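Local coordinates for DUF5624 domain-containing protein (Legionella pneumophila subsp. pneumophila, PDB 4JX2), which is of unknown function but is a putative secreted protein of the DUF5624 family, combining a small mixed beta sheet with many helices, at residues 78-83 / 251-256; 86-91 / 306-311; 96-101 / 240-245; 257-262 / 323-328. One frame throughout, in Å; residues are numbered along the deposited sequence.

Contact 1 (78-83 / 251-256); sequences QLILFI and IDWPHA
At one end of the mixed sheet, where strand 79-84 lies beside strand 257-262, the loop leading into the second strand makes a short 3-10 turn over residues 253-255 and folds against the start of the first. Q78, just ahead of its strand, makes the polar part of the contact. Its CG stands anti to the carbonyl carbon (chi1 -78°) and the chain bends at chi2, so that the amide is carried across to the backbone of I251 and D252. There Q78 OE1 accepts from D252 N at 3.2 Å, the donor lying in the carbonyl plane and the bond fairly straight at 156°. The other half of the amide, NE2, donates to K250 O, which should hold the amide's rotation. A hydrogen bond from H255 ND1 to D252 OD2 spans the 3-10 turn, OD2 being met from above the carboxylate plane. Inward, the contact is apolar. I251 CG2 lies over the centre of one face of the W253 ring, 3.6 Å above its plane. I80 reaches the same ring obliquely with its tip, I80 CD1 standing 3.7 Å from W253 CZ3 and also 3.7 Å from A256 CB.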
loop_
_atom_site.group_PDB
_atom_site.type_symbol
_atom_site.label_atom_id
_atom_site.label_comp_id
_atom_site.label_asym_id
_atom_site.label_seq_id
_atom_site.Cartn_x
_atom_site.Cartn_y
_atom_site.Cartn_z
ATOM N N GLN A 78 19.839 -6.649 -12.810
ATOM C CA GLN A 78 18.635 -6.901 -13.569
ATOM C C GLN A 78 17.405 -6.317 -12.916
ATOM O O GLN A 78 17.330 -6.224 -11.696
ATOM C CB GLN A 78 18.473 -8.391 -13.769
ATOM C CG GLN A 78 19.401 -8.863 -14.860
ATOM C CD GLN A 78 20.093 -10.120 -14.479
ATOM O OE1 GLN A 78 20.468 -10.339 -13.312
ATOM N NE2 GLN A 78 20.275 -10.976 -15.473
ATOM N N LEU A 79 16.448 -5.891 -13.745
ATOM C CA LEU A 79 15.180 -5.329 -13.321
ATOM C C LEU A 79 14.160 -6.441 -13.298
ATOM O O LEU A 79 13.881 -7.026 -14.350
ATOM C CB LEU A 79 14.742 -4.217 -14.291
ATOM C CG LEU A 79 14.985 -2.748 -13.922
ATOM C CD1 LEU A 79 14.384 -1.831 -14.999
ATOM C CD2 LEU A 79 14.348 -2.381 -12.573
ATOM N N ILE A 80 13.638 -6.785 -12.108
ATOM C CA ILE A 80 12.629 -7.845 -11.960
ATOM C C ILE A 80 11.321 -7.126 -11.651
ATOM O O ILE A 80 11.190 -6.540 -10.578
ATOM C CB ILE A 80 13.085 -8.894 -10.920
ATOM C CG1 ILE A 80 14.400 -9.557 -11.423
ATOM C CG2 ILE A 80 11.998 -9.938 -10.697
ATOM C CD1 ILE A 80 15.192 -10.220 -10.447
ATOM N N LEU A 81 10.404 -7.065 -12.659
ATOM C CA LEU A 81 9.159 -6.286 -12.604
ATOM C C LEU A 81 7.887 -7.121 -12.636
ATOM O O LEU A 81 7.519 -7.671 -13.683
ATOM C CB LEU A 81 9.089 -5.276 -13.779
ATOM C CG LEU A 81 10.307 -4.415 -14.113
ATOM C CD1 LEU A 81 10.148 -3.798 -15.460
ATOM C CD2 LEU A 81 10.499 -3.326 -13.099
ATOM N N PHE A 82 7.180 -7.153 -11.493
ATOM C CA PHE A 82 5.879 -7.797 -11.356
ATOM C C PHE A 82 4.867 -6.709 -11.535
ATOM O O PHE A 82 4.584 -5.972 -10.587
ATOM C CB PHE A 82 5.738 -8.502 -9.998
ATOM C CG PHE A 82 6.660 -9.692 -9.800
ATOM C CD1 PHE A 82 7.923 -9.531 -9.234
ATOM C CD2 PHE A 82 6.247 -10.980 -10.135
ATOM C CE1 PHE A 82 8.757 -10.633 -9.026
ATOM C CE2 PHE A 82 7.072 -12.078 -9.895
ATOM C CZ PHE A 82 8.326 -11.897 -9.358
ATOM N N ILE A 83 4.413 -6.515 -12.778
ATOM C CA ILE A 83 3.498 -5.432 -13.108
ATOM C C ILE A 83 2.200 -6.020 -13.628
ATOM O O ILE A 83 2.187 -6.695 -14.664
ATOM C CB ILE A 83 4.160 -4.411 -14.088
ATOM C CG1 ILE A 83 5.384 -3.743 -13.386
ATOM C CG2 ILE A 83 3.121 -3.355 -14.572
ATOM C CD1 ILE A 83 6.216 -2.853 -14.198
ATOM N N ILE A 251 20.878 -14.910 -13.457
ATOM C CA ILE A 251 20.524 -13.745 -12.641
ATOM C C ILE A 251 21.526 -13.566 -11.502
ATOM O O ILE A 251 21.800 -14.504 -10.747
ATOM C CB ILE A 251 19.053 -13.770 -12.120
ATOM C CG1 ILE A 251 18.077 -13.710 -13.328
ATOM C CG2 ILE A 251 18.789 -12.600 -11.113
ATOM C CD1 ILE A 251 16.726 -14.040 -13.061
ATOM N N ASP A 252 22.065 -12.345 -11.385
ATOM C CA ASP A 252 22.975 -11.958 -10.312
ATOM C C ASP A 252 22.107 -11.408 -9.191
ATOM O O ASP A 252 21.911 -10.188 -9.086
ATOM C CB ASP A 252 24.020 -10.941 -10.813
ATOM C CG ASP A 252 25.096 -10.575 -9.806
ATOM O OD1 ASP A 252 25.405 -11.418 -8.920
ATOM O OD2 ASP A 252 25.668 -9.469 -9.932
ATOM N N TRP A 253 21.528 -12.332 -8.395
ATOM C CA TRP A 253 20.568 -12.049 -7.330
ATOM C C TRP A 253 21.025 -10.987 -6.317
ATOM O O TRP A 253 20.207 -10.115 -6.031
ATOM C CB TRP A 253 20.126 -13.322 -6.608
ATOM C CG TRP A 253 19.255 -14.192 -7.467
ATOM C CD1 TRP A 253 19.616 -15.350 -8.089
ATOM C CD2 TRP A 253 17.900 -13.926 -7.866
ATOM N NE1 TRP A 253 18.556 -15.853 -8.811
ATOM C CE2 TRP A 253 17.482 -15.012 -8.670
ATOM C CE3 TRP A 253 16.971 -12.910 -7.563
ATOM C CZ2 TRP A 253 16.188 -15.092 -9.203
ATOM C CZ3 TRP A 253 15.683 -13.007 -8.069
ATOM C CH2 TRP A 253 15.308 -14.069 -8.901
ATOM N N PRO A 254 22.277 -10.943 -5.788
ATOM C CA PRO A 254 22.604 -9.872 -4.816
ATOM C C PRO A 254 22.439 -8.442 -5.362
ATOM O O PRO A 254 22.272 -7.519 -4.564
ATOM C CB PRO A 254 24.063 -10.146 -4.475
ATOM C CG PRO A 254 24.267 -11.561 -4.799
ATOM C CD PRO A 254 23.427 -11.855 -5.970
ATOM N N HIS A 255 22.445 -8.271 -6.709
ATOM C CA HIS A 255 22.332 -6.973 -7.367
ATOM C C HIS A 255 21.022 -6.763 -8.115
ATOM O O HIS A 255 20.849 -5.712 -8.742
ATOM C CB HIS A 255 23.505 -6.751 -8.318
ATOM C CG HIS A 255 24.787 -6.602 -7.583
ATOM N ND1 HIS A 255 25.791 -7.535 -7.707
ATOM C CD2 HIS A 255 25.157 -5.668 -6.676
ATOM C CE1 HIS A 255 26.761 -7.120 -6.913
ATOM N NE2 HIS A 255 26.422 -6.000 -6.269
ATOM N N ALA A 256 20.087 -7.719 -8.010
ATOM C CA ALA A 256 18.756 -7.642 -8.625
ATOM C C ALA A 256 17.954 -6.471 -8.026
ATOM O O ALA A 256 18.182 -6.070 -6.888
ATOM C CB ALA A 256 18.010 -8.958 -8.444
#

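Contact 2 (86-91 / 306-311)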
loop_
_atom_site.group_PDB
_atom_site.type_symbol
_atom_site.label_atom_id
_atom_site.label_comp_id
_atom_site.label_asym_id
_atom_site.label_seq_id
_atom_site.Cartn_x
_atom_site.Cartn_y
_atom_site.Cartn_z
ATOM N N THR A 86 1.821 -9.883 -15.032
ATOM C CA THR A 86 3.014 -10.402 -15.680
ATOM C C THR A 86 4.303 -10.073 -14.943
ATOM O O THR A 86 4.440 -8.999 -14.365
ATOM C CB THR A 86 3.073 -9.824 -17.113
ATOM O OG1 THR A 86 1.827 -10.057 -17.764
ATOM C CG2 THR A 86 4.212 -10.402 -17.968
ATOM N N LEU A 87 5.262 -11.011 -15.006
ATOM C CA LEU A 87 6.631 -10.822 -14.574
ATOM C C LEU A 87 7.475 -10.472 -15.792
ATOM O O LEU A 87 7.464 -11.226 -16.777
ATOM C CB LEU A 87 7.235 -12.040 -13.855
ATOM C CG LEU A 87 8.763 -11.907 -13.573
ATOM C CD1 LEU A 87 9.085 -10.675 -12.725
ATOM C CD2 LEU A 87 9.307 -13.117 -12.906
ATOM N N TYR A 88 8.217 -9.345 -15.721
ATOM C CA TYR A 88 9.169 -8.939 -16.760
ATOM C C TYR A 88 10.569 -8.843 -16.167
ATOM O O TYR A 88 10.751 -8.227 -15.111
ATOM C CB TYR A 88 8.817 -7.600 -17.410
ATOM C CG TYR A 88 7.377 -7.429 -17.816
ATOM C CD1 TYR A 88 6.428 -6.962 -16.909
ATOM C CD2 TYR A 88 6.977 -7.629 -19.137
ATOM C CE1 TYR A 88 5.105 -6.752 -17.291
ATOM C CE2 TYR A 88 5.654 -7.425 -19.532
ATOM C CZ TYR A 88 4.723 -6.982 -18.605
ATOM O OH TYR A 88 3.410 -6.806 -18.971
ATOM N N ILE A 89 11.556 -9.433 -16.844
ATOM C CA ILE A 89 12.956 -9.306 -16.465
ATOM C C ILE A 89 13.669 -8.630 -17.637
ATOM O O ILE A 89 13.576 -9.101 -18.778
ATOM C CB ILE A 89 13.661 -10.624 -16.008
ATOM C CG1 ILE A 89 12.879 -11.313 -14.847
ATOM C CG2 ILE A 89 15.140 -10.345 -15.619
ATOM C CD1 ILE A 89 13.332 -12.733 -14.458
ATOM N N TYR A 90 14.355 -7.512 -17.333
ATOM C CA TYR A 90 15.167 -6.708 -18.251
ATOM C C TYR A 90 16.599 -6.593 -17.734
ATOM O O TYR A 90 16.818 -6.386 -16.535
ATOM C CB TYR A 90 14.567 -5.302 -18.445
ATOM C CG TYR A 90 13.352 -5.274 -19.347
ATOM C CD1 TYR A 90 13.487 -5.206 -20.733
ATOM C CD2 TYR A 90 12.060 -5.297 -18.815
ATOM C CE1 TYR A 90 12.367 -5.176 -21.571
ATOM C CE2 TYR A 90 10.935 -5.299 -19.645
ATOM C CZ TYR A 90 11.097 -5.236 -21.023
ATOM O OH TYR A 90 10.010 -5.220 -21.854
ATOM N N ASN A 91 17.578 -6.720 -18.637
ATOM C CA ASN A 91 18.981 -6.595 -18.251
ATOM C C ASN A 91 19.406 -5.108 -18.336
ATOM O O ASN A 91 18.583 -4.254 -18.693
ATOM C CB ASN A 91 19.877 -7.533 -19.090
ATOM C CG ASN A 91 19.984 -7.269 -20.596
ATOM O OD1 ASN A 91 19.626 -6.205 -21.130
ATOM N ND2 ASN A 91 20.560 -8.228 -21.317
ATOM N N PRO A 306 4.847 2.662 -21.712
ATOM C CA PRO A 306 4.437 2.120 -23.029
ATOM C C PRO A 306 5.295 0.992 -23.577
ATOM O O PRO A 306 4.718 0.054 -24.121
ATOM C CB PRO A 306 4.492 3.331 -23.961
ATOM C CG PRO A 306 4.391 4.515 -23.062
ATOM C CD PRO A 306 5.076 4.125 -21.784
ATOM N N SER A 307 6.645 1.059 -23.438
ATOM C CA SER A 307 7.521 0.006 -23.970
ATOM C C SER A 307 7.667 -1.213 -23.015
ATOM O O SER A 307 8.508 -2.076 -23.255
ATOM C CB SER A 307 8.884 0.566 -24.347
ATOM O OG SER A 307 9.675 0.877 -23.215
ATOM N N LEU A 308 6.817 -1.317 -21.983
ATOM C CA LEU A 308 6.829 -2.469 -21.073
ATOM C C LEU A 308 6.325 -3.689 -21.832
ATOM O O LEU A 308 5.248 -3.633 -22.430
ATOM C CB LEU A 308 5.971 -2.195 -19.827
ATOM C CG LEU A 308 6.032 -3.213 -18.686
ATOM C CD1 LEU A 308 7.393 -3.212 -18.003
ATOM C CD2 LEU A 308 4.965 -2.926 -17.672
ATOM N N GLY A 309 7.139 -4.738 -21.875
ATOM C CA GLY A 309 6.786 -5.956 -22.591
ATOM C C GLY A 309 7.447 -6.080 -23.945
ATOM O O GLY A 309 7.479 -7.180 -24.504
ATOM N N ALA A 310 7.994 -4.961 -24.479
ATOM C CA ALA A 310 8.723 -4.940 -25.748
ATOM C C ALA A 310 10.080 -5.640 -25.578
ATOM O O ALA A 310 10.553 -5.803 -24.443
ATOM C CB ALA A 310 8.920 -3.504 -26.223
ATOM N N GLN A 311 10.714 -6.047 -26.700
ATOM C CA GLN A 311 12.014 -6.703 -26.656
ATOM C C GLN A 311 13.048 -5.753 -26.034
ATOM O O GLN A 311 13.927 -6.192 -25.278
ATOM C CB GLN A 311 12.435 -7.190 -28.054
ATOM C CG GLN A 311 13.646 -8.154 -28.074
ATOM C CD GLN A 311 13.663 -9.218 -26.983
ATOM O OE1 GLN A 311 12.683 -9.947 -26.757
ATOM N NE2 GLN A 311 14.796 -9.333 -26.290
#
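Y90 leaves strand 86-90 with CG anti to its carbonyl carbon (chi1 -76°), and from CB onward the ring runs out to the loop 306-311. On the way Y90 CE2 passes L308 CD1 at a loose 4.4 Å, while Y90 CE1 and CZ each come to 3.5 Å from A310 O, which lies at the ring edge, near its plane. The tip does the binding: Y90 OH donates to A310 O at 2.7 Å, in the carbonyl plane and on a lone pair, and accepts from G309 N at 2.9 Å with an N-H...O angle of 136°. One hydroxyl is thus gripped twice by the backbone of a type II beta turn, S307 to A310, whose G309 has a positive phi of 101°. Two residues back, Y88 packs against the same turn. L308 CG sits over one face of the Y88 ring, 4.0 Å from the centroid, as a CH-pi contact; T86 CG2 covers the opposite face, and Y88 CE2 meets G309 CA. The loop, which leads from strand 296-298 to helix 315-339, therefore lies across a face of the sheet: L308 also reaches L81 and I83 on strand 79-84, and Q311 bonds to L96 on strand 96-101.

Contact 3 (96-101 / 240-245); sequences LKLKQL and DQLHSK
L98 forms the close-packed side of this contact, where strand 96-101 meets residues 240-245 of helix 223-247. L98 and L242 both have CG anti to the backbone N, and they cross at about a right angle so that their branches meet tip to tip, L98 CD2 standing 3.9 Å from L242 CD1. The other branch of the strand leucine, L98 CD1, packs 3.7 Å from K245 CB at the root of the lysine. The CD1 methyl of L242 also presses on the aliphatic part of Q100, 3.8 Å from Q100 CG, as the two chains slide past each other in opposite directions. Beyond the segments, L242 is further enclosed by L87 of the neighbouring strand and by F282 and L286 of helix 279-286, so this side of the contact runs on into the layer between sheet and helices. The motif is a helix laid along an outermost strand of the chain's sheet, the two segments nearly antiparallel at 171° with their axes 9.3 Å apart. A classic beta bulge interrupts the strand here, K97 and L98 both facing I89, and L98 points its side chain toward the helix. The looser side, toward solvent, holds the outer chain of the exposed K245 and the amide of Q100. Q100 has CG anti to the backbone N and then bends at chi2, which brings NE2 to Q241 CB, while the extended methylenes of K245 run past Q100 OE1. K245 NZ donates to K99 O at 3.1 Å, approaching from above the carbonyl plane, 38° out of it, instead of along a lone pair.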
loop_
_atom_site.group_PDB
_atom_site.type_symbol
_atom_site.label_atom_id
_atom_site.label_comp_id
_atom_site.label_asym_id
_atom_site.label_seq_id
_atom_site.Cartn_x
_atom_site.Cartn_y
_atom_site.Cartn_z
ATOM N N LEU A 96 14.795 -7.514 -23.007
ATOM C CA LEU A 96 13.862 -8.439 -22.359
ATOM C C LEU A 96 14.478 -9.842 -22.252
ATOM O O LEU A 96 14.885 -10.428 -23.264
ATOM C CB LEU A 96 12.547 -8.485 -23.147
ATOM C CG LEU A 96 11.405 -9.322 -22.592
ATOM C CD1 LEU A 96 10.848 -8.756 -21.266
ATOM C CD2 LEU A 96 10.300 -9.389 -23.586
ATOM N N LYS A 97 14.568 -10.359 -21.019
ATOM C CA LYS A 97 15.142 -11.678 -20.770
ATOM C C LYS A 97 14.046 -12.694 -20.479
ATOM O O LYS A 97 14.191 -13.871 -20.838
ATOM C CB LYS A 97 16.172 -11.637 -19.619
ATOM C CG LYS A 97 17.420 -10.770 -19.893
ATOM C CD LYS A 97 18.197 -11.134 -21.190
ATOM C CE LYS A 97 18.828 -12.517 -21.221
ATOM N NZ LYS A 97 19.157 -12.948 -22.607
ATOM N N LEU A 98 12.935 -12.229 -19.868
ATOM C CA LEU A 98 11.787 -13.063 -19.486
ATOM C C LEU A 98 10.506 -12.226 -19.424
ATOM O O LEU A 98 10.533 -11.085 -18.962
ATOM C CB LEU A 98 12.070 -13.709 -18.106
ATOM C CG LEU A 98 11.084 -14.741 -17.562
ATOM C CD1 LEU A 98 11.810 -15.852 -16.847
ATOM C CD2 LEU A 98 10.044 -14.095 -16.620
ATOM N N LYS A 99 9.388 -12.819 -19.871
ATOM C CA LYS A 99 8.031 -12.272 -19.827
ATOM C C LYS A 99 7.117 -13.449 -19.513
ATOM O O LYS A 99 6.975 -14.346 -20.339
ATOM C CB LYS A 99 7.651 -11.540 -21.128
ATOM C CG LYS A 99 6.217 -11.008 -21.155
ATOM C CD LYS A 99 6.035 -9.949 -22.245
ATOM C CE LYS A 99 5.110 -10.383 -23.352
ATOM N NZ LYS A 99 4.859 -9.284 -24.329
ATOM N N GLN A 100 6.547 -13.477 -18.297
ATOM C CA GLN A 100 5.687 -14.575 -17.859
ATOM C C GLN A 100 4.477 -14.081 -17.057
ATOM O O GLN A 100 4.640 -13.304 -16.133
ATOM C CB GLN A 100 6.523 -15.561 -17.009
ATOM C CG GLN A 100 5.772 -16.772 -16.447
ATOM C CD GLN A 100 5.534 -17.892 -17.419
ATOM O OE1 GLN A 100 6.173 -17.991 -18.467
ATOM N NE2 GLN A 100 4.644 -18.802 -17.060
ATOM N N LEU A 101 3.288 -14.626 -17.340
ATOM C CA LEU A 101 2.078 -14.345 -16.584
ATOM C C LEU A 101 2.061 -15.157 -15.267
ATOM O O LEU A 101 2.180 -16.385 -15.285
ATOM C CB LEU A 101 0.850 -14.651 -17.434
ATOM C CG LEU A 101 0.427 -13.514 -18.346
ATOM C CD1 LEU A 101 -0.261 -14.036 -19.561
ATOM C CD2 LEU A 101 -0.442 -12.514 -17.598
ATOM N N ASP A 240 5.863 -23.215 -10.580
ATOM C CA ASP A 240 6.673 -24.168 -11.320
ATOM C C ASP A 240 6.993 -23.643 -12.722
ATOM O O ASP A 240 8.128 -23.791 -13.185
ATOM C CB ASP A 240 5.982 -25.539 -11.420
ATOM C CG ASP A 240 6.803 -26.562 -12.173
ATOM O OD1 ASP A 240 7.899 -26.894 -11.700
ATOM O OD2 ASP A 240 6.373 -26.982 -13.269
ATOM N N GLN A 241 5.992 -23.045 -13.408
ATOM C CA GLN A 241 6.187 -22.501 -14.753
ATOM C C GLN A 241 7.246 -21.383 -14.754
ATOM O O GLN A 241 8.109 -21.350 -15.644
ATOM C CB GLN A 241 4.872 -22.013 -15.338
ATOM C CG GLN A 241 3.971 -23.146 -15.829
ATOM C CD GLN A 241 4.517 -23.961 -16.970
ATOM O OE1 GLN A 241 4.524 -25.181 -16.917
ATOM N NE2 GLN A 241 4.959 -23.317 -18.039
ATOM N N LEU A 242 7.206 -20.516 -13.741
ATOM C CA LEU A 242 8.193 -19.464 -13.608
ATOM C C LEU A 242 9.587 -20.027 -13.281
ATOM O O LEU A 242 10.575 -19.577 -13.875
ATOM C CB LEU A 242 7.807 -18.432 -12.547
ATOM C CG LEU A 242 8.712 -17.210 -12.614
ATOM C CD1 LEU A 242 8.584 -16.498 -13.969
ATOM C CD2 LEU A 242 8.486 -16.283 -11.476
ATOM N N HIS A 243 9.674 -20.970 -12.321
ATOM C CA HIS A 243 10.956 -21.533 -11.962
ATOM C C HIS A 243 11.604 -22.162 -13.213
ATOM O O HIS A 243 12.782 -21.914 -13.453
ATOM C CB HIS A 243 10.821 -22.533 -10.811
ATOM C CG HIS A 243 12.098 -23.247 -10.511
ATOM N ND1 HIS A 243 12.412 -24.456 -11.116
ATOM C CD2 HIS A 243 13.140 -22.863 -9.742
ATOM C CE1 HIS A 243 13.604 -24.791 -10.659
ATOM N NE2 HIS A 243 14.090 -23.860 -9.837
ATOM N N SER A 244 10.836 -22.916 -14.028
ATOM C CA SER A 244 11.363 -23.547 -15.238
ATOM C C SER A 244 11.991 -22.499 -16.191
ATOM O O SER A 244 13.093 -22.722 -16.716
ATOM C CB SER A 244 10.274 -24.342 -15.959
ATOM O OG SER A 244 9.761 -25.431 -15.205
ATOM N N LYS A 245 11.303 -21.341 -16.360
ATOM C CA LYS A 245 11.729 -20.242 -17.221
ATOM C C LYS A 245 12.912 -19.462 -16.637
ATOM O O LYS A 245 13.892 -19.277 -17.357
ATOM C CB LYS A 245 10.566 -19.288 -17.507
ATOM C CG LYS A 245 9.824 -19.579 -18.792
ATOM C CD LYS A 245 9.251 -18.270 -19.340
ATOM C CE LYS A 245 8.527 -18.385 -20.665
ATOM N NZ LYS A 245 8.163 -17.045 -21.204
#

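Contact 4 (257-262 / 323-328); sequences KVIIRF and NTVWGA
K257 and W326 cross at about a right angle, the lysine chain lying flat over one face of the indole. CG of W326 is anti to the backbone N (chi1 -162°), which sends the ring out from the helix toward strand 257-262. K257 CB stands almost exactly on the normal of the five-membered ring of W326, 3.6 Å from its centroid, a CH-pi contact. From there the extended chain tracks along the indole until K257 CE reaches W326 CZ3 at 3.9 Å. The ammonium travels on past the ring, NZ being hydrogen-bonded to Q74 O, E76 O and N322 OD1. W326 NE1 lies 3.6 Å from K257 CA but donates a hydrogen bond to R295 O, which would hold the ring's rotation; V258 O lies at the indole edge, in plane. I259 is the next residue on the same side of the strand, and I259 CD1 meets the V325 CG1 methyl at 3.8 Å and W326 CB at 4.0 Å. The helix, with a wider pi-type turn at 323-327, crosses the strand at 114°. Helix 315-339 thereby covers one face of the sheet here, with L79 and L81 of strand 79-84 alongside K257 and I259, while V283 and V280 of helix 279-286 pack on V258 and I260; V325 also touches V268 of the second subunit.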
loop_
_atom_site.group_PDB
_atom_site.type_symbol
_atom_site.label_atom_id
_atom_site.label_comp_id
_atom_site.label_asym_id
_atom_site.label_seq_id
_atom_site.Cartn_x
_atom_site.Cartn_y
_atom_site.Cartn_z
ATOM N N LYS A 257 17.071 -5.887 -8.834
ATOM C CA LYS A 257 16.228 -4.762 -8.465
ATOM C C LYS A 257 14.779 -5.216 -8.663
ATOM O O LYS A 257 14.356 -5.353 -9.805
ATOM C CB LYS A 257 16.604 -3.539 -9.334
ATOM C CG LYS A 257 18.044 -3.082 -9.126
ATOM C CD LYS A 257 18.550 -2.158 -10.208
ATOM C CE LYS A 257 19.857 -1.521 -9.793
ATOM N NZ LYS A 257 20.450 -0.709 -10.884
ATOM N N VAL A 258 14.046 -5.533 -7.564
ATOM C CA VAL A 258 12.681 -6.077 -7.653
ATOM C C VAL A 258 11.640 -4.996 -7.352
ATOM O O VAL A 258 11.701 -4.323 -6.313
ATOM C CB VAL A 258 12.470 -7.349 -6.782
ATOM C CG1 VAL A 258 11.103 -7.959 -7.013
ATOM C CG2 VAL A 258 13.544 -8.391 -7.083
ATOM N N ILE A 259 10.685 -4.844 -8.301
ATOM C CA ILE A 259 9.546 -3.927 -8.246
ATOM C C ILE A 259 8.282 -4.767 -8.307
ATOM O O ILE A 259 8.102 -5.561 -9.244
ATOM C CB ILE A 259 9.592 -2.847 -9.368
ATOM C CG1 ILE A 259 10.688 -1.801 -9.076
ATOM C CG2 ILE A 259 8.199 -2.196 -9.602
ATOM C CD1 ILE A 259 11.027 -0.940 -10.238
ATOM N N ILE A 260 7.414 -4.593 -7.302
ATOM C CA ILE A 260 6.132 -5.289 -7.227
ATOM C C ILE A 260 4.996 -4.259 -7.316
ATOM O O ILE A 260 4.839 -3.421 -6.430
ATOM C CB ILE A 260 6.018 -6.194 -5.972
ATOM C CG1 ILE A 260 7.119 -7.303 -5.988
ATOM C CG2 ILE A 260 4.603 -6.780 -5.864
ATOM C CD1 ILE A 260 7.334 -8.067 -4.721
ATOM N N ARG A 261 4.234 -4.325 -8.412
ATOM C CA ARG A 261 3.031 -3.539 -8.722
ATOM C C ARG A 261 2.020 -4.552 -9.288
ATOM O O ARG A 261 1.443 -4.382 -10.355
ATOM C CB ARG A 261 3.360 -2.377 -9.683
ATOM C CG ARG A 261 2.221 -1.383 -9.869
ATOM C CD ARG A 261 2.062 -1.084 -11.344
ATOM N NE ARG A 261 0.942 -0.194 -11.635
ATOM C CZ ARG A 261 -0.276 -0.609 -11.956
ATOM N NH1 ARG A 261 -0.550 -1.902 -12.012
ATOM N NH2 ARG A 261 -1.233 0.270 -12.221
ATOM N N PHE A 262 1.881 -5.662 -8.563
ATOM C CA PHE A 262 1.041 -6.795 -8.909
ATOM C C PHE A 262 -0.406 -6.600 -8.436
ATOM O O PHE A 262 -0.660 -6.326 -7.254
ATOM C CB PHE A 262 1.635 -8.055 -8.299
ATOM C CG PHE A 262 0.916 -9.322 -8.674
ATOM C CD1 PHE A 262 1.265 -10.023 -9.825
ATOM C CD2 PHE A 262 -0.071 -9.850 -7.848
ATOM C CE1 PHE A 262 0.642 -11.221 -10.136
ATOM C CE2 PHE A 262 -0.724 -11.033 -8.182
ATOM C CZ PHE A 262 -0.349 -11.718 -9.308
ATOM N N ASN A 323 15.716 4.050 -12.068
ATOM C CA ASN A 323 16.124 5.203 -11.266
ATOM C C ASN A 323 14.965 5.921 -10.559
ATOM O O ASN A 323 15.057 6.150 -9.358
ATOM C CB ASN A 323 16.896 6.202 -12.126
ATOM C CG ASN A 323 18.140 5.647 -12.782
ATOM O OD1 ASN A 323 18.213 5.503 -14.004
ATOM N ND2 ASN A 323 19.150 5.332 -11.990
ATOM N N THR A 324 13.899 6.298 -11.290
ATOM C CA THR A 324 12.777 7.051 -10.729
ATOM C C THR A 324 12.037 6.213 -9.720
ATOM O O THR A 324 11.661 6.737 -8.664
ATOM C CB THR A 324 11.847 7.562 -11.838
ATOM O OG1 THR A 324 12.629 8.151 -12.883
ATOM C CG2 THR A 324 10.799 8.554 -11.332
ATOM N N VAL A 325 11.817 4.925 -10.025
ATOM C CA VAL A 325 11.088 4.047 -9.116
ATOM C C VAL A 325 12.062 3.384 -8.130
ATOM O O VAL A 325 12.167 3.856 -7.003
ATOM C CB VAL A 325 10.174 3.021 -9.833
ATOM C CG1 VAL A 325 9.386 2.207 -8.822
ATOM C CG2 VAL A 325 9.211 3.731 -10.774
ATOM N N TRP A 326 12.811 2.357 -8.562
ATOM C CA TRP A 326 13.695 1.574 -7.702
ATOM C C TRP A 326 14.784 2.416 -7.009
ATOM O O TRP A 326 14.892 2.361 -5.778
ATOM C CB TRP A 326 14.315 0.385 -8.470
ATOM C CG TRP A 326 14.870 -0.652 -7.537
ATOM C CD1 TRP A 326 14.182 -1.665 -6.932
ATOM C CD2 TRP A 326 16.186 -0.668 -6.967
ATOM N NE1 TRP A 326 15.000 -2.335 -6.050
ATOM C CE2 TRP A 326 16.226 -1.723 -6.026
ATOM C CE3 TRP A 326 17.333 0.129 -7.143
ATOM C CZ2 TRP A 326 17.378 -2.028 -5.289
ATOM C CZ3 TRP A 326 18.468 -0.172 -6.403
ATOM C CH2 TRP A 326 18.490 -1.248 -5.504
ATOM N N GLY A 327 15.554 3.171 -7.804
ATOM C CA GLY A 327 16.683 3.993 -7.367
ATOM C C GLY A 327 16.388 4.977 -6.254
ATOM O O GLY A 327 17.156 5.067 -5.298
ATOM N N ALA A 328 15.286 5.739 -6.386
ATOM C CA ALA A 328 14.853 6.744 -5.413
ATOM C C ALA A 328 14.540 6.100 -4.044
ATOM O O ALA A 328 15.011 6.618 -3.023
ATOM C CB ALA A 328 13.646 7.488 -5.942
#

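After two N-terminal helices the chain lays down strands 79-84, 86-90 and 96-101 as an antiparallel run, the opening halves of contacts 1, 2 and 3. A largely helical excursion then returns in helix 223-247, where contact 3 closes first, wholly within the spans of contacts 1 and 2. The loop after that helix closes contact 1, and the chain at once enters strand 257-262, beside strand 79-84, to open contact 4. Contact 2 closes at 306-311, so it crosses both contact 1 and contact 4, whereas contact 4, ending in helix 315-339, follows contacts 1 and 3 in series. Together the four tie two helices and two loops to one mixed sheet.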